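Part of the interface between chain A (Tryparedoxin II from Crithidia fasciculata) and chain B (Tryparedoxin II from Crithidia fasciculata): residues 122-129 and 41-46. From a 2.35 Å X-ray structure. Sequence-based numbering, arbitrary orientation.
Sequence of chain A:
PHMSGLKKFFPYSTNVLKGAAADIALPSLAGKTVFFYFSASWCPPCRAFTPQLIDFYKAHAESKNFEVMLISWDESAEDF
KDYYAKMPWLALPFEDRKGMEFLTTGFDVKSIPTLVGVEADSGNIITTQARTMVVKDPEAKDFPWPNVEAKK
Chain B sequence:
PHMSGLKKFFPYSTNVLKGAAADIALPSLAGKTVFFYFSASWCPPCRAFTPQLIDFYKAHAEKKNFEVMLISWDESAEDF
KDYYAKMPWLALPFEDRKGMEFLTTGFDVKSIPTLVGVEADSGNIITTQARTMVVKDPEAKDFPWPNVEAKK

Chain A, residues 122-129: SGNIITTQ
Chain B, residues 41-46: SWCPPC

Residues 122-129 of chain A and 41-46 of chain B meet through van der Waals and apolar contacts; no hydrogen bond crosses, and 318 Å² is buried, both sides summed. The touching parts run antiparallel (177°): A:Asn124 CA is 6.5 Å from B:Pro45 CA, A:Ile125 CA 6.4 Å from B:Cys43 CA and A:Thr128 CA 7.7 Å from B:Trp42 CA. The main bump is A:Ile125 (phi/psi -97/138, chi1 -46°, chi2 -45°, both m), pointing toward chain B from an extended backbone. Its hollow is lined by B:Trp42, B:Cys43 and the two prolines: A:Ile125 CG2 lies 3.4 Å from B:Trp42 CZ3, near the plane of the indole at its edge, while A:Ile125 CG1 lies 3.5 Å from B:Cys43 SG, 3.7 Å from B:Pro45 CD and 3.9 Å from B:Pro44 CD. A branched aliphatic side chain suits this apolar pocket because it can touch several walls at once.

B:Trp42 (-84/12; chi1 46°, p; chi2 -96°) points toward chain A, its broad indole meeting both A:Ile125 and A:Thr128 while NE1 is hydrogen-bonded elsewhere in the structure. A:Thr128 (-100/5; chi1 62°, p) sets its CG2 3.6 Å from B:Trp42 CE3. Between A:Ile125 and A:Thr128, whose CA-to-CB bonds point toward chain B, A:Ile126 (-99/-51; m, t) and A:Thr127 (-167/151; t) point away, leaving A:Thr127 CA 4.2 Å from B:Trp42 CH2.

At the other end the compact apolar ring of B:Pro45 (-60/-33, C-gamma endo) fits against A:Ile125 and the A:Gly123 backbone, B:Pro45 CG lying 3.6 Å from A:Gly123 O. A:Gly123 (78/12) has the positive phi that favours glycine; A:Asn124 (-77/155; chi1 -80°, m) donates from N to A:Ser122 OG (3.0 Å). B:Cys43 (-115/108; t) caps the helix begun by B:Pro44 (-55/-51, C-gamma exo): B:Cys46 N donates a weak bond to B:Cys43 SG (3.5 Å).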

# COMPACT_ATOMS: atom_id res chain seq x y z
N SER A 122 -9.81 -1.59 4.59
CA SER A 122 -8.58 -2.17 5.13
C SER A 122 -7.56 -1.07 5.50
O SER A 122 -6.69 -1.31 6.27
CB SER A 122 -7.93 -3.05 4.06
OG SER A 122 -7.49 -2.23 2.92
N GLY A 123 -7.62 0.11 4.88
CA GLY A 123 -6.61 1.15 5.11
C GLY A 123 -5.32 0.86 4.35
O GLY A 123 -4.31 1.54 4.52
N ASN A 124 -5.38 -0.09 3.43
CA ASN A 124 -4.23 -0.46 2.57
C ASN A 124 -3.96 0.53 1.42
O ASN A 124 -4.86 1.22 1.01
CB ASN A 124 -4.46 -1.83 1.97
CG ASN A 124 -4.13 -2.97 2.94
OD1 ASN A 124 -3.89 -2.75 4.12
ND2 ASN A 124 -4.03 -4.18 2.40
N ILE A 125 -2.71 0.59 0.94
CA ILE A 125 -2.39 1.43 -0.15
C ILE A 125 -2.41 0.66 -1.49
O ILE A 125 -1.87 -0.44 -1.59
CB ILE A 125 -0.99 2.04 0.07
CG1 ILE A 125 -0.79 2.59 1.50
CG2 ILE A 125 -0.79 3.10 -0.88
CD1 ILE A 125 -1.94 3.42 2.05
N ILE A 126 -2.96 1.30 -2.52
CA ILE A 126 -3.09 0.74 -3.83
C ILE A 126 -1.97 1.27 -4.70
O ILE A 126 -1.28 0.46 -5.35
CB ILE A 126 -4.44 1.08 -4.45
CG1 ILE A 126 -5.59 0.50 -3.66
CG2 ILE A 126 -4.51 0.57 -5.89
CD1 ILE A 126 -6.94 1.18 -3.89
N THR A 127 -1.77 2.60 -4.75
CA THR A 127 -0.66 3.21 -5.57
C THR A 127 -0.43 4.68 -5.21
O THR A 127 -1.39 5.35 -4.77
CB THR A 127 -0.99 3.04 -7.08
OG1 THR A 127 -0.00 3.62 -7.91
CG2 THR A 127 -2.14 3.82 -7.41
N THR A 128 0.81 5.16 -5.37
CA THR A 128 1.09 6.57 -5.21
C THR A 128 1.16 7.25 -6.59
O THR A 128 1.43 8.44 -6.71
CB THR A 128 2.36 6.90 -4.45
OG1 THR A 128 3.49 6.38 -5.14
CG2 THR A 128 2.39 6.22 -3.09
N GLN A 129 0.86 6.51 -7.62
CA GLN A 129 1.05 7.03 -8.95
C GLN A 129 -0.19 7.00 -9.77
O GLN A 129 -0.11 6.74 -10.98
CB GLN A 129 2.12 6.23 -9.67
CG GLN A 129 3.44 6.17 -8.89
CD GLN A 129 4.63 5.74 -9.73
OE1 GLN A 129 4.55 4.81 -10.53
NE2 GLN A 129 5.73 6.37 -9.49
N SER B 41 8.42 0.84 0.53
CA SER B 41 8.77 1.92 1.41
C SER B 41 7.78 3.01 1.36
O SER B 41 7.73 3.79 2.27
CB SER B 41 10.13 2.51 1.05
OG SER B 41 9.99 3.14 -0.20
N TRP B 42 7.01 3.10 0.29
CA TRP B 42 6.06 4.17 0.21
C TRP B 42 4.71 3.94 0.93
O TRP B 42 3.75 4.72 0.73
CB TRP B 42 5.80 4.51 -1.25
CG TRP B 42 5.56 3.39 -2.22
CD1 TRP B 42 6.49 2.82 -3.03
CD2 TRP B 42 4.32 2.75 -2.51
NE1 TRP B 42 5.91 1.86 -3.82
CE2 TRP B 42 4.58 1.78 -3.51
CE3 TRP B 42 3.02 2.87 -2.03
CZ2 TRP B 42 3.59 0.97 -4.04
CZ3 TRP B 42 2.05 2.07 -2.53
CH2 TRP B 42 2.32 1.12 -3.52
N CYS B 43 4.63 2.90 1.75
CA CYS B 43 3.37 2.49 2.34
C CYS B 43 3.31 2.64 3.85
O CYS B 43 3.92 1.90 4.56
CB CYS B 43 3.13 1.02 1.93
SG CYS B 43 1.66 0.31 2.61
N PRO B 44 2.55 3.60 4.33
CA PRO B 44 2.41 3.84 5.77
C PRO B 44 1.95 2.61 6.59
O PRO B 44 2.56 2.28 7.57
CB PRO B 44 1.41 5.00 5.84
CG PRO B 44 1.63 5.73 4.53
CD PRO B 44 1.80 4.61 3.54
N PRO B 45 0.89 1.95 6.21
CA PRO B 45 0.45 0.78 6.98
C PRO B 45 1.55 -0.29 6.99
O PRO B 45 1.78 -0.92 8.02
CB PRO B 45 -0.87 0.35 6.30
CG PRO B 45 -0.80 1.01 4.92
CD PRO B 45 -0.05 2.33 5.13
N CYS B 46 2.32 -0.40 5.93
CA CYS B 46 3.44 -1.35 5.93
C CYS B 46 4.43 -0.90 6.94
O CYS B 46 4.93 -1.69 7.75
CB CYS B 46 4.18 -1.43 4.58
SG CYS B 46 3.25 -2.21 3.19